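Local coordinates for hypothetical protein BT_3535 (Bacteroides thetaiotaomicron VPI-5482, PDB 3KNY) that is of unknown function but is probably a membrane-attached lipoprotein of the BT_3535-like family, folded into two domains, at residues 42-45 with 46-49; 76-79 with 80-84; 181-184 with 185-188. One frame throughout, in Å; residues are numbered along the deposited sequence.

Contact 1 (42-45 with 46-49)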
ATOM      1  N   GLU A  42       5.775 -18.601   8.160  1.00 35.84           N
ATOM      2  CA  GLU A  42       5.231 -17.497   7.387  1.00 36.05           C
ATOM      3  C   GLU A  42       4.645 -16.439   8.308  1.00 37.74           C
ATOM      4  O   GLU A  42       5.025 -15.253   8.237  1.00 39.87           O
ATOM      5  CB  GLU A  42       4.154 -18.011   6.423  1.00 35.21           C
ATOM      6  CG  GLU A  42       4.717 -18.846   5.276  1.00 32.74           C
ATOM      7  CD  GLU A  42       3.686 -19.706   4.574  1.00 38.04           C
ATOM      8  OE1 GLU A  42       2.504 -19.732   4.980  1.00 42.07           O
ATOM      9  OE2 GLU A  42       4.071 -20.380   3.604  1.00 46.12           O
ATOM     10  N   TYR A  43       3.736 -16.868   9.181  1.00 36.59           N
ATOM     11  CA  TYR A  43       3.082 -15.951  10.119  1.00 35.23           C
ATOM     12  C   TYR A  43       4.103 -15.102  10.862  1.00 34.46           C
ATOM     13  O   TYR A  43       3.890 -13.909  11.095  1.00 34.48           O
ATOM     14  CB  TYR A  43       2.229 -16.729  11.115  1.00 34.61           C
ATOM     15  CG  TYR A  43       1.305 -15.869  11.950  1.00 32.67           C
ATOM     16  CD1 TYR A  43       0.006 -15.588  11.511  1.00 34.14           C
ATOM     17  CD2 TYR A  43       1.712 -15.349  13.183  1.00 26.26           C
ATOM     18  CE1 TYR A  43      -0.866 -14.813  12.269  1.00 29.21           C
ATOM     19  CE2 TYR A  43       0.844 -14.565  13.947  1.00 27.34           C
ATOM     20  CZ  TYR A  43      -0.444 -14.308  13.479  1.00 28.38           C
ATOM     21  OH  TYR A  43      -1.319 -13.540  14.208  1.00 33.10           O
ATOM     22  N   GLU A  44       5.226 -15.713  11.204  1.00 35.23           N
ATOM     23  CA  GLU A  44       6.263 -15.012  11.947  1.00 37.21           C
ATOM     24  C   GLU A  44       6.901 -13.900  11.120  1.00 36.41           C
ATOM     25  O   GLU A  44       7.263 -12.864  11.664  1.00 39.15           O
ATOM     26  CB  GLU A  44       7.341 -15.982  12.440  1.00 38.31           C
ATOM     27  CG  GLU A  44       7.765 -15.710  13.870  1.00 42.12           C
ATOM     28  CD  GLU A  44       6.588 -15.773  14.820  1.00 41.94           C
ATOM     29  OE1 GLU A  44       5.730 -16.656  14.621  1.00 40.96           O
ATOM     30  OE2 GLU A  44       6.507 -14.931  15.740  1.00 39.89           O
ATOM     31  N   LEU A  45       7.044 -14.109   9.815  1.00 33.45           N
ATOM     32  CA  LEU A  45       7.594 -13.080   8.958  1.00 31.82           C
ATOM     33  C   LEU A  45       6.589 -11.897   8.896  1.00 32.28           C
ATOM     34  O   LEU A  45       6.936 -10.729   9.123  1.00 29.61           O
ATOM     35  CB  LEU A  45       7.925 -13.656   7.576  1.00 31.16           C
ATOM     36  CG  LEU A  45       9.068 -14.677   7.531  1.00 24.84           C
ATOM     37  CD1 LEU A  45       9.235 -15.231   6.139  1.00 19.35           C
ATOM     38  CD2 LEU A  45      10.382 -14.090   8.032  1.00 15.96           C
ATOM     39  N   TRP A  46       5.330 -12.210   8.653  1.00 32.07           N
ATOM     40  CA  TRP A  46       4.305 -11.183   8.717  1.00 32.82           C
ATOM     41  C   TRP A  46       4.317 -10.409  10.042  1.00 34.06           C
ATOM     42  O   TRP A  46       4.215  -9.183  10.042  1.00 34.02           O
ATOM     43  CB  TRP A  46       2.935 -11.780   8.441  1.00 32.11           C
ATOM     44  CG  TRP A  46       2.822 -12.237   7.019  1.00 34.65           C
ATOM     45  CD1 TRP A  46       2.617 -13.508   6.582  1.00 34.78           C
ATOM     46  CD2 TRP A  46       2.974 -11.431   5.849  1.00 37.03           C
ATOM     47  NE1 TRP A  46       2.609 -13.543   5.212  1.00 33.97           N
ATOM     48  CE2 TRP A  46       2.825 -12.283   4.733  1.00 36.03           C
ATOM     49  CE3 TRP A  46       3.219 -10.069   5.632  1.00 33.98           C
ATOM     50  CZ2 TRP A  46       2.897 -11.819   3.414  1.00 40.05           C
ATOM     51  CZ3 TRP A  46       3.298  -9.607   4.321  1.00 32.47           C
ATOM     52  CH2 TRP A  46       3.132 -10.477   3.229  1.00 32.85           C
ATOM     53  N   ARG A  47       4.447 -11.101  11.169  1.00 34.97           N
ATOM     54  CA  ARG A  47       4.563 -10.382  12.437  1.00 34.74           C
ATOM     55  C   ARG A  47       5.709  -9.361  12.373  1.00 32.67           C
ATOM     56  O   ARG A  47       5.522  -8.215  12.776  1.00 31.29           O
ATOM     57  CB  ARG A  47       4.775 -11.322  13.635  1.00 35.35           C
ATOM     58  CG  ARG A  47       4.821 -10.559  14.987  1.00 40.27           C
ATOM     59  CD  ARG A  47       5.515 -11.329  16.092  1.00 45.34           C
ATOM     60  NE  ARG A  47       5.012 -12.689  16.146  1.00 51.35           N
ATOM     61  CZ  ARG A  47       3.814 -13.030  16.611  1.00 56.34           C
ATOM     62  NH1 ARG A  47       2.975 -12.104  17.084  1.00 58.89           N
ATOM     63  NH2 ARG A  47       3.450 -14.308  16.601  1.00 57.38           N
ATOM     64  N   THR A  48       6.882  -9.779  11.890  1.00 32.10           N
ATOM     65  CA  THR A  48       8.039  -8.867  11.760  1.00 33.84           C
ATOM     66  C   THR A  48       7.706  -7.678  10.839  1.00 34.74           C
ATOM     67  O   THR A  48       8.010  -6.516  11.118  1.00 34.29           O
ATOM     68  CB  THR A  48       9.273  -9.598  11.169  1.00 33.17           C
ATOM     69  OG1 THR A  48       9.759 -10.551  12.113  1.00 29.94           O
ATOM     70  CG2 THR A  48      10.402  -8.596  10.795  1.00 29.22           C
HETATM   71  N   MSE A  49       7.062  -8.031   9.740  1.00 35.47           N
HETATM   72  CA  MSE A  49       6.703  -7.128   8.675  1.00 34.12           C
HETATM   73  C   MSE A  49       5.687  -6.112   9.196  1.00 33.67           C
HETATM   74  O   MSE A  49       5.768  -4.930   8.876  1.00 33.09           O
HETATM   75  CB  MSE A  49       6.123  -7.981   7.536  1.00 32.90           C
HETATM   76  CG  MSE A  49       6.385  -7.470   6.182  1.00 35.89           C
HETATM   77 SE   MSE A  49       8.231  -7.521   5.549  0.75 20.63          SE
HETATM   78  CE  MSE A  49       7.657  -6.474   4.003  1.00 29.69           C
TER
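Trp46 N bonds back to Glu42 O at 3.1 Å, the first of four successive i-to-i+4 backbone hydrogen bonds that make this the C-terminal part of the alpha helix 40-49. Arg47 N to Tyr43 O, Thr48 N to Glu44 O and Met49 N to Leu45 O follow in turn.

On the outer side of the helix a salt bridge joins residues three apart. Glu44 and Arg47 run side by side and point the same way. Arg47 starts with CG opposite the backbone N (chi1 -177°) and then bends at chi3 (-48°), which turns its guanidinium toward the carboxylate of Glu44 beside it. There NE gives a hydrogen bond of 2.7 Å to Glu44 OE2; OE2 lies in the guanidinium plane, while NE comes to it from above the carboxylate plane. NH2 adds a weak second bond to the same OE2 at 3.2 Å, so one oxygen takes both donors. The same NH2 comes to the edge of the Tyr43 ring, 3.7 Å from CE2, with ring and guanidinium planes 67° apart; this is an edge contact, without the overlap of a cation-pi stack.

The inner side is apolar. Trp46 lays its indole back beside the preceding turn, CD1 standing 3.4 Å from Glu42 O; the indole also meets Tyr57 edge-to-face, Ile55 of strand 53-55 and Ile97 of strand 93-97. Met49, a selenomethionine, and Leu45 face helix 66-84. The carboxylate of Glu42 leads off the other way, where OE1 accepts a hydrogen bond from Thr39 N.

Toward the end of the helix, Glu44 O has a second donor besides Thr48 N: the hydroxyl OG1 of Thr48, placed beside its own backbone N, bonds weakly to that oxygen at 3.4 Å.

Contact 2 (76-79 with 80-84)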
ATOM      1  N   ILE A  76       9.441 -10.892   1.283  1.00 41.33           N
ATOM      2  CA  ILE A  76       9.167 -10.651   2.705  1.00 40.27           C
ATOM      3  C   ILE A  76      10.336 -11.096   3.562  1.00 37.51           C
ATOM      4  O   ILE A  76      10.662 -10.471   4.560  1.00 32.95           O
ATOM      5  CB  ILE A  76       7.866 -11.439   3.094  1.00 42.17           C
ATOM      6  CG1 ILE A  76       6.651 -10.713   2.534  1.00 47.78           C
ATOM      7  CG2 ILE A  76       7.686 -11.614   4.583  1.00 43.95           C
ATOM      8  CD1 ILE A  76       6.570  -9.243   2.963  1.00 52.82           C
ATOM      9  N   ASN A  77      10.980 -12.185   3.159  1.00 38.60           N
ATOM     10  CA  ASN A  77      12.113 -12.711   3.918  1.00 40.27           C
ATOM     11  C   ASN A  77      13.262 -11.722   3.899  1.00 39.09           C
ATOM     12  O   ASN A  77      13.854 -11.397   4.934  1.00 39.98           O
ATOM     13  CB  ASN A  77      12.597 -14.060   3.368  1.00 40.63           C
ATOM     14  CG  ASN A  77      13.553 -14.752   4.321  1.00 43.72           C
ATOM     15  OD1 ASN A  77      13.144 -15.192   5.390  1.00 53.01           O
ATOM     16  ND2 ASN A  77      14.831 -14.825   3.958  1.00 41.63           N
ATOM     17  N   ASN A  78      13.557 -11.252   2.700  1.00 36.91           N
ATOM     18  CA  ASN A  78      14.597 -10.273   2.473  1.00 36.71           C
ATOM     19  C   ASN A  78      14.322  -8.991   3.264  1.00 36.78           C
ATOM     20  O   ASN A  78      15.211  -8.470   3.938  1.00 38.06           O
ATOM     21  CB  ASN A  78      14.690 -10.034   0.959  1.00 36.84           C
ATOM     22  CG  ASN A  78      15.314  -8.724   0.600  1.00 45.68           C
ATOM     23  OD1 ASN A  78      16.526  -8.549   0.771  1.00 49.62           O
ATOM     24  ND2 ASN A  78      14.490  -7.780   0.076  1.00 38.05           N
ATOM     25  N   ILE A  79      13.086  -8.497   3.208  1.00 35.56           N
ATOM     26  CA  ILE A  79      12.729  -7.275   3.938  1.00 36.66           C
ATOM     27  C   ILE A  79      12.885  -7.476   5.459  1.00 37.10           C
ATOM     28  O   ILE A  79      13.435  -6.618   6.150  1.00 35.49           O
ATOM     29  CB  ILE A  79      11.281  -6.772   3.576  1.00 36.32           C
ATOM     30  CG1 ILE A  79      11.231  -6.338   2.105  1.00 35.82           C
ATOM     31  CG2 ILE A  79      10.868  -5.612   4.479  1.00 30.68           C
ATOM     32  CD1 ILE A  79       9.842  -6.286   1.490  1.00 25.75           C
ATOM     33  N   CYS A  80      12.416  -8.620   5.964  1.00 37.75           N
ATOM     34  CA  CYS A  80      12.528  -8.946   7.389  1.00 37.72           C
ATOM     35  C   CYS A  80      13.975  -8.963   7.847  1.00 38.41           C
ATOM     36  O   CYS A  80      14.306  -8.509   8.942  1.00 37.63           O
ATOM     37  CB  CYS A  80      11.918 -10.310   7.661  1.00 37.94           C
ATOM     38  SG  CYS A  80      10.121 -10.338   7.711  1.00 39.46           S
ATOM     39  N   GLU A  81      14.840  -9.505   7.004  1.00 39.71           N
ATOM     40  CA  GLU A  81      16.254  -9.492   7.298  1.00 42.93           C
ATOM     41  C   GLU A  81      16.769  -8.077   7.515  1.00 42.68           C
ATOM     42  O   GLU A  81      17.588  -7.845   8.405  1.00 41.08           O
ATOM     43  CB  GLU A  81      17.041 -10.174   6.183  1.00 45.29           C
ATOM     44  CG  GLU A  81      18.558 -10.151   6.405  1.00 52.74           C
ATOM     45  CD  GLU A  81      19.245 -11.404   5.913  1.00 63.00           C
ATOM     46  OE1 GLU A  81      18.559 -12.267   5.312  1.00 67.69           O
ATOM     47  OE2 GLU A  81      20.472 -11.533   6.148  1.00 71.78           O
ATOM     48  N   ARG A  82      16.285  -7.136   6.711  1.00 43.57           N
ATOM     49  CA  ARG A  82      16.691  -5.743   6.861  1.00 45.03           C
ATOM     50  C   ARG A  82      16.077  -5.101   8.084  1.00 43.79           C
ATOM     51  O   ARG A  82      16.715  -4.269   8.724  1.00 45.08           O
ATOM     52  CB  ARG A  82      16.333  -4.957   5.616  1.00 47.90           C
ATOM     53  CG  ARG A  82      17.097  -5.467   4.437  1.00 50.76           C
ATOM     54  CD  ARG A  82      16.355  -5.315   3.146  1.00 55.26           C
ATOM     55  NE  ARG A  82      17.242  -5.750   2.081  1.00 58.49           N
ATOM     56  CZ  ARG A  82      18.225  -5.009   1.580  1.00 56.88           C
ATOM     57  NH1 ARG A  82      18.445  -3.774   2.016  1.00 56.28           N
ATOM     58  NH2 ARG A  82      18.992  -5.502   0.626  1.00 59.30           N
ATOM     59  N   ILE A  83      14.844  -5.485   8.405  1.00 43.03           N
ATOM     60  CA  ILE A  83      14.192  -5.003   9.622  1.00 41.31           C
ATOM     61  C   ILE A  83      15.009  -5.528  10.781  1.00 41.14           C
ATOM     62  O   ILE A  83      15.399  -4.757  11.635  1.00 41.33           O
ATOM     63  CB  ILE A  83      12.705  -5.447   9.751  1.00 41.00           C
ATOM     64  CG1 ILE A  83      11.879  -4.859   8.594  1.00 37.57           C
ATOM     65  CG2 ILE A  83      12.135  -4.994  11.083  1.00 31.16           C
ATOM     66  CD1 ILE A  83      10.386  -5.230   8.585  1.00 31.34           C
ATOM     67  N   GLU A  84      15.308  -6.824  10.778  1.00 42.94           N
ATOM     68  CA  GLU A  84      16.111  -7.441  11.855  1.00 44.77           C
ATOM     69  C   GLU A  84      17.524  -6.857  11.947  1.00 46.62           C
ATOM     70  O   GLU A  84      18.032  -6.643  13.047  1.00 45.84           O
ATOM     71  CB  GLU A  84      16.179  -8.969  11.706  1.00 43.83           C
ATOM     72  CG  GLU A  84      14.934  -9.691  12.192  1.00 46.50           C
ATOM     73  CD  GLU A  84      14.842 -11.141  11.714  1.00 52.85           C
ATOM     74  OE1 GLU A  84      15.900 -11.777  11.484  1.00 51.43           O
ATOM     75  OE2 GLU A  84      13.697 -11.648  11.575  1.00 56.47           O
TER
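Asn78 holds its CG opposite the backbone N (chi1 158°), while Arg82 starts with CG beside the backbone N (chi1 -64°) and bends at chi2; together these torsions bring the amide oxygen to the edge of the guanidinium one turn on along the alpha helix 66-84, the two side chains crossing at a slant. The helix is the crossover of a beta-alpha-beta unit between strands 53-55 and 93-97. Arg82 NE gives an almost straight hydrogen bond (172°) to Asn78 OD1 at 3.2 Å. The oxygen lies in the guanidinium plane, yet the donor stands above the amide plane, and the two flat groups are steeply turned against each other. Next to this bond the aliphatic part of Arg82 rests on the preceding turn, CD being 3.4 Å from Asn78 O. The other end of the amide is also engaged: Asn78 ND2 donates to Asp185 O, in the loop after strand 177-183.

The buried side of the helix is apolar. Ile76 CG2 touches Cys80 SG at 4.2 Å, and Ile79 CG2 meets Ile83 CD1, also at 4.2 Å, these two isoleucines likewise crossing. Ile76 and Ile79 both reach Met49 of helix 40-49. Between these sides runs the regular helical backbone bonding, such as Cys80 N to Ile76 O at 2.9 Å.

With its oxygen taken by NE and its nitrogen by the loop, the Asn78 amide is probably fixed in its rotation. A neutral amide oxygen meeting a charged guanidinium gives a directional bond without cancelling the charge, so Arg82 probably keeps its positive field beside the loop near Asp185.

Contact 3 (181-184 with 185-188)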
ATOM      1  N   SER A 181       8.489   4.503  -8.100  1.00 27.67           N
ATOM      2  CA  SER A 181       9.768   3.966  -8.423  1.00 28.87           C
ATOM      3  C   SER A 181       9.847   2.531  -7.915  1.00 29.89           C
ATOM      4  O   SER A 181       9.015   2.108  -7.115  1.00 31.87           O
ATOM      5  CB  SER A 181      10.828   4.799  -7.773  1.00 27.02           C
ATOM      6  OG  SER A 181      10.893   4.439  -6.420  1.00 34.04           O
ATOM      7  N   TYR A 182      10.828   1.781  -8.395  1.00 29.35           N
ATOM      8  CA  TYR A 182      11.051   0.435  -7.911  1.00 28.66           C
ATOM      9  C   TYR A 182      12.333   0.412  -7.065  1.00 30.13           C
ATOM     10  O   TYR A 182      13.390   0.808  -7.536  1.00 28.19           O
ATOM     11  CB  TYR A 182      11.131  -0.523  -9.086  1.00 25.18           C
ATOM     12  CG  TYR A 182      11.490  -1.930  -8.705  1.00 29.77           C
ATOM     13  CD1 TYR A 182      10.635  -2.700  -7.939  1.00 28.42           C
ATOM     14  CD2 TYR A 182      12.686  -2.505  -9.141  1.00 35.16           C
ATOM     15  CE1 TYR A 182      10.963  -4.006  -7.602  1.00 32.90           C
ATOM     16  CE2 TYR A 182      13.016  -3.790  -8.818  1.00 28.04           C
ATOM     17  CZ  TYR A 182      12.153  -4.541  -8.049  1.00 30.43           C
ATOM     18  OH  TYR A 182      12.504  -5.822  -7.705  1.00 38.78           O
ATOM     19  N   ASP A 183      12.215  -0.022  -5.806  1.00 32.29           N
ATOM     20  CA  ASP A 183      13.358  -0.121  -4.898  1.00 33.35           C
ATOM     21  C   ASP A 183      14.020  -1.471  -5.082  1.00 36.20           C
ATOM     22  O   ASP A 183      13.456  -2.500  -4.711  1.00 36.37           O
ATOM     23  CB  ASP A 183      12.913   0.044  -3.453  1.00 31.10           C
ATOM     24  CG  ASP A 183      14.063  -0.034  -2.486  1.00 34.35           C
ATOM     25  OD1 ASP A 183      14.986  -0.864  -2.694  1.00 40.34           O
ATOM     26  OD2 ASP A 183      14.046   0.728  -1.504  1.00 37.20           O
ATOM     27  N   LYS A 184      15.234  -1.476  -5.619  1.00 39.51           N
ATOM     28  CA  LYS A 184      15.876  -2.754  -5.974  1.00 41.58           C
ATOM     29  C   LYS A 184      16.374  -3.541  -4.766  1.00 41.37           C
ATOM     30  O   LYS A 184      16.527  -4.754  -4.854  1.00 42.67           O
ATOM     31  CB  LYS A 184      16.985  -2.538  -7.010  1.00 41.88           C
ATOM     32  CG  LYS A 184      16.458  -2.063  -8.363  1.00 47.79           C
ATOM     33  CD  LYS A 184      17.592  -1.688  -9.324  1.00 57.71           C
ATOM     34  CE  LYS A 184      17.122  -1.661 -10.792  1.00 61.25           C
ATOM     35  NZ  LYS A 184      18.200  -1.248 -11.744  1.00 60.55           N
ATOM     36  N   ASP A 185      16.602  -2.873  -3.637  1.00 41.35           N
ATOM     37  CA  ASP A 185      16.968  -3.595  -2.406  1.00 42.31           C
ATOM     38  C   ASP A 185      15.768  -4.327  -1.791  1.00 42.04           C
ATOM     39  O   ASP A 185      15.816  -5.536  -1.566  1.00 42.40           O
ATOM     40  CB  ASP A 185      17.518  -2.643  -1.347  1.00 42.87           C
ATOM     41  CG  ASP A 185      18.691  -1.876  -1.820  1.00 42.17           C
ATOM     42  OD1 ASP A 185      19.533  -2.468  -2.524  1.00 45.43           O
ATOM     43  OD2 ASP A 185      18.761  -0.676  -1.484  1.00 49.20           O
ATOM     44  N   LYS A 186      14.706  -3.569  -1.507  1.00 40.24           N
ATOM     45  CA  LYS A 186      13.494  -4.090  -0.885  1.00 38.81           C
ATOM     46  C   LYS A 186      12.666  -4.888  -1.877  1.00 39.11           C
ATOM     47  O   LYS A 186      11.818  -5.672  -1.471  1.00 39.47           O
ATOM     48  CB  LYS A 186      12.637  -2.948  -0.349  1.00 39.46           C
ATOM     49  CG  LYS A 186      13.361  -1.991   0.585  1.00 38.90           C
ATOM     50  CD  LYS A 186      12.372  -1.056   1.202  1.00 41.13           C
ATOM     51  CE  LYS A 186      13.006   0.097   1.928  1.00 38.74           C
ATOM     52  NZ  LYS A 186      12.018   1.191   1.972  1.00 38.56           N
ATOM     53  N   LYS A 187      12.911  -4.675  -3.173  1.00 39.81           N
ATOM     54  CA  LYS A 187      12.174  -5.342  -4.254  1.00 39.40           C
ATOM     55  C   LYS A 187      10.680  -5.004  -4.186  1.00 38.42           C
ATOM     56  O   LYS A 187       9.829  -5.866  -4.381  1.00 38.07           O
ATOM     57  CB  LYS A 187      12.430  -6.853  -4.233  1.00 39.28           C
ATOM     58  CG  LYS A 187      13.937  -7.210  -4.315  1.00 47.03           C
ATOM     59  CD  LYS A 187      14.241  -8.712  -4.058  1.00 56.63           C
ATOM     60  CE  LYS A 187      15.702  -8.933  -3.643  1.00 61.25           C
ATOM     61  NZ  LYS A 187      16.622  -7.957  -4.332  1.00 62.94           N
ATOM     62  N   LEU A 188      10.389  -3.730  -3.902  1.00 36.94           N
ATOM     63  CA  LEU A 188       9.022  -3.200  -3.834  1.00 34.76           C
ATOM     64  C   LEU A 188       8.833  -2.038  -4.812  1.00 31.46           C
ATOM     65  O   LEU A 188       9.797  -1.359  -5.166  1.00 31.72           O
ATOM     66  CB  LEU A 188       8.740  -2.665  -2.425  1.00 33.78           C
ATOM     67  CG  LEU A 188       8.777  -3.638  -1.255  1.00 35.12           C
ATOM     68  CD1 LEU A 188       8.581  -2.861   0.054  1.00 32.35           C
ATOM     69  CD2 LEU A 188       7.706  -4.697  -1.429  1.00 27.01           C
TER
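Tyr182 runs obliquely alongside the backbone of Lys187 and Leu188 where a beta hairpin, strand 177-183 to strand 188-201, closes with a G1 beta bulge. With CG anti to the backbone N (chi1 175°), the side chain leads from CB to a ring that puts CD1 3.2 Å from Leu188 O and CE1 3.6 Å from Lys187 C; CZ passes near Lys187 CA, and the tip OH arrives 3.6 Å from Lys187 CB. A glycine here would remove the whole ring and is likely to leave the Lys187-Leu188 backbone without its cover on this side.

Beside the ring, Asp183 N bonds to Leu188 O at 2.8 Å, the donor lying nearly in line with the C=O bond. In the bulge, both Lys187 N and Leu188 N turn to Asp183 O, each through a weak bond, and Lys187 takes the positive phi (61°) characteristic of the first bulge position.

The carboxylate of Asp183 reaches back to the loop's own N-H groups. Its OD1 accepts Lys186 N at 3.0 Å, from above the carboxylate plane, and more weakly Asp185 N at 2.7 Å. OD2 lies along the methylenes of Lys186, 3.5 Å from CG, while that lysine's NZ goes on to a salt bridge with Glu92. Lys187 bends its chain at the end to give a weak bond from NZ to Lys184 O, 3.2 Å.

In the fold
Contacts 1 and 2 are partly buried and each lies within one helix, the two helices packing together through Met49 of helix 40-49 against Ile76 and Ile79 of helix 66-84, so their apolar sides form one interface. Contact 3 is a surface hairpin turn about 19 Å from contact 1, centre to centre, and does not touch it. Contact 2 lies between them, meeting the turn through the Asn78 amide and through Ile79. The polar chemistry differs accordingly: an ion pair along the outer side of the first helix, an amide-guanidinium bond facing the loop on the second, and a carboxylate gripping backbone N-H groups in the turn.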